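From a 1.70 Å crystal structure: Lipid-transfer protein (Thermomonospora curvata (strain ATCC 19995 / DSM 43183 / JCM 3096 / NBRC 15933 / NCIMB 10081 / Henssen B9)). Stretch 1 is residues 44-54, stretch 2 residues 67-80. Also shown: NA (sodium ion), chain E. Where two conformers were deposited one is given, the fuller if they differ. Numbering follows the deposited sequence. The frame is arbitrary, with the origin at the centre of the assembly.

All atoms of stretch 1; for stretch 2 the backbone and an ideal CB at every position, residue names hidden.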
ATOM      1  N   GLU A  44       0.961  -7.405  25.730  1.00 33.69           N
ATOM      2  CA  GLU A  44       0.863  -8.751  25.184  0.60 21.91           C
ATOM      3  C   GLU A  44       0.386  -8.688  23.737  1.00 28.84           C
ATOM      4  O   GLU A  44      -0.327  -7.756  23.373  1.00 28.57           O
ATOM      5  CB  GLU A  44      -0.122  -9.609  25.984  0.60 30.45           C
ATOM      6  CG  GLU A  44       0.307  -9.879  27.434  0.60 76.35           C
ATOM      7  CD  GLU A  44       1.457 -10.868  27.541  0.60 64.04           C
ATOM      8  OE1 GLU A  44       1.951 -11.336  26.497  0.60 79.36           O
ATOM      9  OE2 GLU A  44       1.871 -11.176  28.677  0.60127.11           O
ATOM     10  N   PRO A  45       0.731  -9.677  22.901  1.00 25.77           N
ATOM     11  CA  PRO A  45       0.272  -9.622  21.490  1.00 28.96           C
ATOM     12  C   PRO A  45      -1.236  -9.486  21.327  1.00 34.58           C
ATOM     13  O   PRO A  45      -1.669  -8.759  20.430  1.00 29.20           O
ATOM     14  CB  PRO A  45       0.793 -10.940  20.904  1.00 31.40           C
ATOM     15  CG  PRO A  45       2.018 -11.257  21.710  1.00 33.77           C
ATOM     16  CD  PRO A  45       1.708 -10.761  23.111  1.00 32.81           C
ATOM     17  N   SER A  46      -2.047 -10.145  22.172  1.00 29.96           N
ATOM     18  CA  SER A  46      -3.503 -10.045  22.083  1.00 28.47           C
ATOM     19  C   SER A  46      -4.010  -8.632  22.336  1.00 34.66           C
ATOM     20  O   SER A  46      -5.165  -8.328  21.999  1.00 34.70           O
ATOM     21  CB  SER A  46      -4.160 -11.008  23.082  1.00 35.45           C
ATOM     22  OG  SER A  46      -3.722 -10.693  24.391  1.00 36.08           O
ATOM     23  N   ASP A  47      -3.187  -7.764  22.922  1.00 29.89           N
ATOM     24  CA  ASP A  47      -3.578  -6.371  23.104  1.00 28.72           C
ATOM     25  C   ASP A  47      -3.597  -5.592  21.782  1.00 28.68           C
ATOM     26  O   ASP A  47      -4.303  -4.582  21.683  1.00 27.86           O
ATOM     27  CB  ASP A  47      -2.631  -5.678  24.084  1.00 33.39           C
ATOM     28  CG  ASP A  47      -2.699  -6.263  25.485  1.00 35.37           C
ATOM     29  OD1 ASP A  47      -3.802  -6.653  25.894  1.00 35.06           O
ATOM     30  OD2 ASP A  47      -1.655  -6.322  26.166  1.00 32.49           O
ATOM     31  N   VAL A  48      -2.845  -6.039  20.779  1.00 26.51           N
ATOM     32  CA  VAL A  48      -2.678  -5.302  19.517  1.00 21.36           C
ATOM     33  C   VAL A  48      -3.923  -5.421  18.654  1.00 25.70           C
ATOM     34  O   VAL A  48      -4.389  -6.526  18.359  1.00 26.20           O
ATOM     35  CB  VAL A  48      -1.452  -5.826  18.751  1.00 25.98           C
ATOM     36  CG1 VAL A  48      -1.296  -5.107  17.416  1.00 24.29           C
ATOM     37  CG2 VAL A  48      -0.200  -5.642  19.586  1.00 30.31           C
ATOM     38  N   ASP A  49      -4.449  -4.283  18.201  1.00 23.98           N
ATOM     39  CA  ASP A  49      -5.586  -4.315  17.289  1.00 23.72           C
ATOM     40  C   ASP A  49      -5.320  -3.546  16.000  1.00 24.31           C
ATOM     41  O   ASP A  49      -6.242  -3.394  15.182  1.00 23.35           O
ATOM     42  CB  ASP A  49      -6.860  -3.809  17.981  1.00 22.45           C
ATOM     43  CG  ASP A  49      -6.709  -2.454  18.622  1.00 27.66           C
ATOM     44  OD1 ASP A  49      -5.671  -1.797  18.438  1.00 27.11           O
ATOM     45  OD2 ASP A  49      -7.667  -2.035  19.327  1.00 31.55           O
ATOM     46  N   GLY A  50      -4.094  -3.091  15.784  1.00 24.54           N
ATOM     47  CA  GLY A  50      -3.755  -2.401  14.547  1.00 22.74           C
ATOM     48  C   GLY A  50      -2.340  -2.708  14.108  1.00 21.30           C
ATOM     49  O   GLY A  50      -1.432  -2.882  14.933  1.00 22.72           O
ATOM     50  N   LEU A  51      -2.144  -2.747  12.781  1.00 21.97           N
ATOM     51  CA  LEU A  51      -0.826  -2.945  12.183  1.00 25.78           C
ATOM     52  C   LEU A  51      -0.668  -2.025  10.982  1.00 22.20           C
ATOM     53  O   LEU A  51      -1.556  -1.971  10.128  1.00 23.65           O
ATOM     54  CB  LEU A  51      -0.616  -4.393  11.723  1.00 20.37           C
ATOM     55  CG  LEU A  51      -0.412  -5.437  12.831  1.00 24.32           C
ATOM     56  CD1 LEU A  51      -0.322  -6.857  12.253  1.00 25.46           C
ATOM     57  CD2 LEU A  51       0.815  -5.148  13.682  1.00 23.06           C
ATOM     58  N   VAL A  52       0.474  -1.347  10.902  1.00 21.08           N
ATOM     59  CA  VAL A  52       0.783  -0.435   9.799  1.00 20.04           C
ATOM     60  C   VAL A  52       2.167  -0.782   9.255  1.00 18.43           C
ATOM     61  O   VAL A  52       3.114  -0.980  10.019  1.00 20.19           O
ATOM     62  CB  VAL A  52       0.726   1.041  10.244  1.00 20.94           C
ATOM     63  CG1 VAL A  52       0.922   1.947   9.046  1.00 23.22           C
ATOM     64  CG2 VAL A  52      -0.630   1.364  10.943  1.00 20.84           C
ATOM     65  N   THR A  53       2.302  -0.856   7.933  1.00 20.55           N
ATOM     66  CA  THR A  53       3.638  -1.037   7.356  1.00 21.21           C
ATOM     67  C   THR A  53       3.696  -0.298   6.022  1.00 19.05           C
ATOM     68  O   THR A  53       2.828   0.526   5.705  1.00 19.52           O
ATOM     69  CB  THR A  53       4.009  -2.527   7.258  1.00 20.54           C
ATOM     70  OG1 THR A  53       5.362  -2.667   6.824  1.00 20.78           O
ATOM     71  CG2 THR A  53       3.116  -3.287   6.310  1.00 19.96           C
ATOM     72  N   PHE A  54       4.766  -0.544   5.273  1.00 19.75           N
ATOM     73  CA  PHE A  54       4.999   0.061   3.971  1.00 19.13           C
ATOM     74  C   PHE A  54       4.296  -0.742   2.878  1.00 21.51           C
ATOM     75  O   PHE A  54       4.135  -1.959   2.989  1.00 19.40           O
ATOM     76  CB  PHE A  54       6.492   0.075   3.627  1.00 18.21           C
ATOM     77  CG  PHE A  54       7.378   0.983   4.492  1.00 20.40           C
ATOM     78  CD1 PHE A  54       7.052   1.355   5.813  1.00 21.13           C
ATOM     79  CD2 PHE A  54       8.596   1.403   3.962  1.00 20.56           C
ATOM     80  CE1 PHE A  54       7.937   2.133   6.561  1.00 21.63           C
ATOM     81  CE2 PHE A  54       9.483   2.196   4.721  1.00 22.21           C
ATOM     82  CZ  PHE A  54       9.139   2.569   5.989  1.00 20.12           C
ATOM     83  N   UNK A  67       1.088 -15.270  13.000  1.00 23.32           N
ATOM     84  CA  UNK A  67       2.318 -15.842  13.543  1.00 24.48           C
ATOM     85  C   UNK A  67       2.548 -15.410  14.981  1.00 28.20           C
ATOM     86  O   UNK A  67       3.031 -16.203  15.792  1.00 30.01           O
ATOM     87  CB  UNK A  67       3.517 -15.440  12.682  1.00 24.48           C
ATOM     88  N   UNK A  68       2.250 -14.153  15.305  1.00 25.78           N
ATOM     89  CA  UNK A  68       2.590 -13.594  16.609  1.00 26.62           C
ATOM     90  C   UNK A  68       1.499 -13.744  17.655  1.00 29.21           C
ATOM     91  O   UNK A  68       1.770 -13.476  18.831  1.00 27.83           O
ATOM     92  CB  UNK A  68       2.929 -12.110  16.453  1.00 26.62           C
ATOM     93  N   UNK A  69       0.286 -14.135  17.271  1.00 28.49           N
ATOM     94  CA  UNK A  69      -0.813 -14.183  18.216  1.00 29.42           C
ATOM     95  C   UNK A  69      -1.517 -12.865  18.432  1.00 29.44           C
ATOM     96  O   UNK A  69      -2.312 -12.750  19.380  1.00 27.35           O
ATOM     97  CB  UNK A  69      -0.301 -14.698  19.563  1.00 29.42           C
ATOM     98  N   UNK A  70      -1.259 -11.870  17.575  1.00 25.77           N
ATOM     99  CA  UNK A  70      -2.017 -10.618  17.600  1.00 32.87           C
ATOM    100  C   UNK A  70      -3.486 -10.873  17.295  1.00 27.03           C
ATOM    101  O   UNK A  70      -4.373 -10.161  17.793  1.00 26.50           O
ATOM    102  CB  UNK A  70      -1.437  -9.617  16.599  1.00 32.87           C
ATOM    103  N   UNK A  71      -3.772 -11.869  16.467  1.00 28.70           N
ATOM    104  CA  UNK A  71      -5.160 -12.256  16.245  1.00 33.48           C
ATOM    105  C   UNK A  71      -5.915 -11.224  15.418  1.00 28.82           C
ATOM    106  O   UNK A  71      -5.443 -10.761  14.379  1.00 25.88           O
ATOM    107  CB  UNK A  71      -5.868 -12.465  17.585  1.00 33.48           C
ATOM    108  N   UNK A  72      -7.089 -10.828  15.899  1.00 25.95           N
ATOM    109  CA  UNK A  72      -7.954  -9.932  15.147  0.56 25.92           C
ATOM    110  C   UNK A  72      -7.341  -8.549  15.037  1.00 24.56           C
ATOM    111  O   UNK A  72      -6.599  -8.107  15.915  1.00 24.74           O
ATOM    112  CB  UNK A  72      -9.335  -9.846  15.801  0.56 25.92           C
ATOM    113  N   UNK A  73      -7.704  -7.849  13.965  1.00 24.66           N
ATOM    114  CA  UNK A  73      -7.312  -6.472  13.740  1.00 21.89           C
ATOM    115  C   UNK A  73      -8.516  -5.606  13.400  1.00 22.86           C
ATOM    116  O   UNK A  73      -9.379  -5.995  12.609  1.00 23.57           O
ATOM    117  CB  UNK A  73      -6.270  -6.393  12.622  1.00 21.89           C
ATOM    118  N   UNK A  74      -8.517  -4.397  13.946  1.00 23.58           N
ATOM    119  CA  UNK A  74      -9.474  -3.366  13.586  1.00 21.44           C
ATOM    120  C   UNK A  74      -8.859  -2.274  12.713  1.00 22.38           C
ATOM    121  O   UNK A  74      -9.565  -1.333  12.327  1.00 22.12           O
ATOM    122  CB  UNK A  74     -10.065  -2.745  14.853  1.00 21.44           C
ATOM    123  N   UNK A  75      -7.564  -2.362  12.412  1.00 21.23           N
ATOM    124  CA  UNK A  75      -6.876  -1.318  11.659  1.00 22.16           C
ATOM    125  C   UNK A  75      -5.673  -1.926  10.960  1.00 19.27           C
ATOM    126  O   UNK A  75      -4.868  -2.626  11.597  1.00 21.77           O
ATOM    127  CB  UNK A  75      -6.450  -0.166  12.571  1.00 22.16           C
ATOM    128  N   UNK A  76      -5.576  -1.713   9.643  1.00 20.46           N
ATOM    129  CA  UNK A  76      -4.413  -2.185   8.895  1.00 20.22           C
ATOM    130  C   UNK A  76      -4.290  -1.357   7.626  1.00 21.15           C
ATOM    131  O   UNK A  76      -5.213  -1.332   6.803  1.00 22.38           O
ATOM    132  CB  UNK A  76      -4.526  -3.675   8.568  1.00 20.22           C
ATOM    133  N   UNK A  77      -3.146  -0.700   7.457  1.00 19.41           N
ATOM    134  CA  UNK A  77      -2.970   0.279   6.392  1.00 18.12           C
ATOM    135  C   UNK A  77      -1.515   0.276   5.961  1.00 18.45           C
ATOM    136  O   UNK A  77      -0.630  -0.227   6.670  1.00 20.45           O
ATOM    137  CB  UNK A  77      -3.403   1.675   6.844  1.00 18.12           C
ATOM    138  N   UNK A  78      -1.288   0.881   4.807  1.00 17.44           N
ATOM    139  CA  UNK A  78       0.046   1.018   4.238  1.00 19.71           C
ATOM    140  C   UNK A  78       0.271   2.456   3.819  1.00 20.60           C
ATOM    141  O   UNK A  78      -0.665   3.181   3.481  1.00 20.25           O
ATOM    142  CB  UNK A  78       0.237   0.074   3.050  1.00 19.71           C
ATOM    143  N   UNK A  79       1.542   2.856   3.812  1.00 21.01           N
ATOM    144  CA  UNK A  79       1.955   4.116   3.215  1.00 19.21           C
ATOM    145  C   UNK A  79       3.036   3.799   2.195  1.00 19.14           C
ATOM    146  O   UNK A  79       3.872   2.919   2.431  1.00 18.00           O
ATOM    147  CB  UNK A  79       2.451   5.107   4.269  1.00 19.21           C
ATOM    148  N   UNK A  80       2.989   4.463   1.044  1.00 17.46           N
ATOM    149  CA  UNK A  80       3.864   4.144  -0.071  1.00 18.47           C
ATOM    150  C   UNK A  80       5.123   4.997  -0.126  1.00 19.78           C
ATOM    151  O   UNK A  80       5.486   5.715   0.809  1.00 18.96           O
ATOM    152  CB  UNK A  80       3.092   4.296  -1.383  1.00 18.47           C
TER
HETATM  153 NA    NA E 501      -5.723  -8.443  18.078  1.00 27.78          NA

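Position 67 lies in helical geometry, out of reach of stretch 1; it is Asn67. At position 68 CA-to-CB points toward Pro45, but its ideal CB is 5.1 Å from Pro45 CB, so small or medium residues would suit. It is Thr68. Position 69 leaves the helix with phi 84°, and a CB there would jam against the preceding carbonyl; glycine is called for, and Gly69 is found.

At position 70 the CB sits 4.4 Å from Val48 CB and 5.3 Å from Leu51 CD1, beside an apolar patch that also includes Pro45. A branched or long aliphatic chain would fit. Ile70 reaches all three: CG1 lies 4.2 Å from Pro45 CB, CG2 3.8 Å from Val48 CG1, and CD1 4.1 Å from Leu51 CD2. Its carbonyl O binds the sodium ion at 2.2 Å, alongside Val48 O at 2.4 Å, so a backbone-bound cation ties the two stretches together.

Position 71, with phi 72°, favours glycine and is Gly71. Position 72 has no atom of stretch 1 within 5.5 Å of its CB, so many residues would do; Glu72 gives its backbone O to the sodium (2.4 Å).

At position 73 the CB points sideways, 3.9 Å from Asp49 O, and a flexible apolar chain could turn back to Leu51. Leu73 does so, with CD2 4.0 Å from Leu51 CG. Position 74 donates its N to Asp49 O (2.8 Å). Its CB also points sideways, and the nearby Asp49 carboxylate would favour a basic or polar residue. In Lys74 the extended chain leads away, and a water links Asp49 OD2 (2.8 Å) weakly to NZ (3.5 Å).

Further on the chain runs parallel to strand 50-54. Position 75 faces the side-chain-free Gly50, with Val52 further along the same face, so a large apolar group has room. Phe75 CE2 packs 3.5 Å from Val52 CG2, while its O accepts from Leu51 N (3.0 Å). Position 76 shares Leu51's face; apolar residues would suit, and Phe76 turns its ring away.

Position 77, beside Val52, would take a small residue or a valine; Ser77 OG lies 3.6 Å from Val52 CG1. Position 78 adjoins Thr53, with Phe54 O as an available acceptor, inviting a long donor. Arg78 lays its guanidinium against Thr53 CG2 and donates NH1 to Phe54 O (2.8 Å). Position 79, on Phe54's face, suits a beta-branched residue: Val79. Position 80 has room for a CB, yet is Gly80.

Stretch 2, residues 67-80: NTGIGELKFFSRVG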
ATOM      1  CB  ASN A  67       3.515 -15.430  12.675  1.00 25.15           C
ATOM      2  CG  ASN A  67       3.773 -16.407  11.541  1.00 25.30           C
ATOM      3  OD1 ASN A  67       4.519 -17.357  11.711  1.00 27.47           O
ATOM      4  ND2 ASN A  67       3.154 -16.181  10.389  1.00 25.44           N
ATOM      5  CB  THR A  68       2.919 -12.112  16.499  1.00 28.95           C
ATOM      6  OG1 THR A  68       1.780 -11.408  15.965  1.00 27.12           O
ATOM      7  CG2 THR A  68       4.143 -11.914  15.624  1.00 32.58           C
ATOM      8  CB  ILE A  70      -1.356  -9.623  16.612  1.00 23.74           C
ATOM      9  CG1 ILE A  70      -0.092  -9.068  17.252  1.00 23.54           C
ATOM     10  CG2 ILE A  70      -2.307  -8.514  16.194  1.00 24.55           C
ATOM     11  CD1 ILE A  70       0.819  -8.298  16.298  1.00 25.55           C
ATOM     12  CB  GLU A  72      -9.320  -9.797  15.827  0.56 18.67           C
ATOM     13  CG  GLU A  72     -10.166 -11.043  15.841  0.56 25.00           C
ATOM     14  CD  GLU A  72     -11.415 -10.842  16.689  0.56 32.27           C
ATOM     15  OE1 GLU A  72     -11.296 -10.294  17.805  0.56 47.24           O
ATOM     16  OE2 GLU A  72     -12.520 -11.176  16.225  0.56 34.33           O
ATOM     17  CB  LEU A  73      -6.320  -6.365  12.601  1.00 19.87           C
ATOM     18  CG  LEU A  73      -4.993  -7.125  12.746  1.00 19.70           C
ATOM     19  CD1 LEU A  73      -4.266  -7.157  11.412  1.00 23.26           C
ATOM     20  CD2 LEU A  73      -4.119  -6.487  13.794  1.00 23.83           C
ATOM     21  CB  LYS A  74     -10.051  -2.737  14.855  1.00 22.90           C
ATOM     22  CG  LYS A  74     -10.827  -3.737  15.677  1.00 25.23           C
ATOM     23  CD  LYS A  74     -11.366  -3.095  16.969  1.00 26.14           C
ATOM     24  CE  LYS A  74     -12.202  -4.031  17.797  1.00 43.25           C
ATOM     25  NZ  LYS A  74     -12.581  -3.385  19.110  1.00 39.10           N
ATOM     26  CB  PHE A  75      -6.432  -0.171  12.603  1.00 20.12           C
ATOM     27  CG  PHE A  75      -5.823   0.998  11.890  1.00 23.43           C
ATOM     28  CD1 PHE A  75      -6.590   1.796  11.053  1.00 20.95           C
ATOM     29  CD2 PHE A  75      -4.502   1.329  12.090  1.00 24.29           C
ATOM     30  CE1 PHE A  75      -6.045   2.878  10.420  1.00 24.18           C
ATOM     31  CE2 PHE A  75      -3.952   2.427  11.433  1.00 23.33           C
ATOM     32  CZ  PHE A  75      -4.719   3.192  10.623  1.00 22.45           C
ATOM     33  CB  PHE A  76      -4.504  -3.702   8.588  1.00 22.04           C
ATOM     34  CG  PHE A  76      -5.889  -4.182   8.229  1.00 20.30           C
ATOM     35  CD1 PHE A  76      -6.819  -4.492   9.227  1.00 22.43           C
ATOM     36  CD2 PHE A  76      -6.249  -4.346   6.912  1.00 23.03           C
ATOM     37  CE1 PHE A  76      -8.097  -4.932   8.896  1.00 20.42           C
ATOM     38  CE2 PHE A  76      -7.523  -4.794   6.559  1.00 20.93           C
ATOM     39  CZ  PHE A  76      -8.452  -5.082   7.558  1.00 18.23           C
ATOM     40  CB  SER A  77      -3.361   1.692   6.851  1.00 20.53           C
ATOM     41  OG  SER A  77      -2.447   2.148   7.853  1.00 20.95           O
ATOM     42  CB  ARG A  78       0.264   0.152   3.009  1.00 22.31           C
ATOM     43  CG  ARG A  78      -0.090  -1.302   3.199  1.00 21.96           C
ATOM     44  CD  ARG A  78       0.792  -2.005   4.176  1.00 21.99           C
ATOM     45  NE  ARG A  78       0.480  -3.429   4.149  1.00 24.24           N
ATOM     46  CZ  ARG A  78       1.165  -4.373   3.497  1.00 24.54           C
ATOM     47  NH1 ARG A  78       2.276  -4.095   2.807  1.00 22.82           N
ATOM     48  NH2 ARG A  78       0.761  -5.642   3.588  1.00 26.02           N
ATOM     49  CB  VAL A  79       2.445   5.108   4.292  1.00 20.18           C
ATOM     50  CG1 VAL A  79       2.917   6.402   3.633  1.00 22.73           C
ATOM     51  CG2 VAL A  79       1.311   5.398   5.305  1.00 22.76           C
TER
HETATM   52  O   HOH W   1     -10.211  -0.932  19.673  1.00 46.54           O
HETATM   53  O   HOH W   2      -7.579  -7.400  19.340  1.00 36.16           O
HETATM   54  O   HOH W   3      -6.761 -10.061  19.295  1.00 44.74           O
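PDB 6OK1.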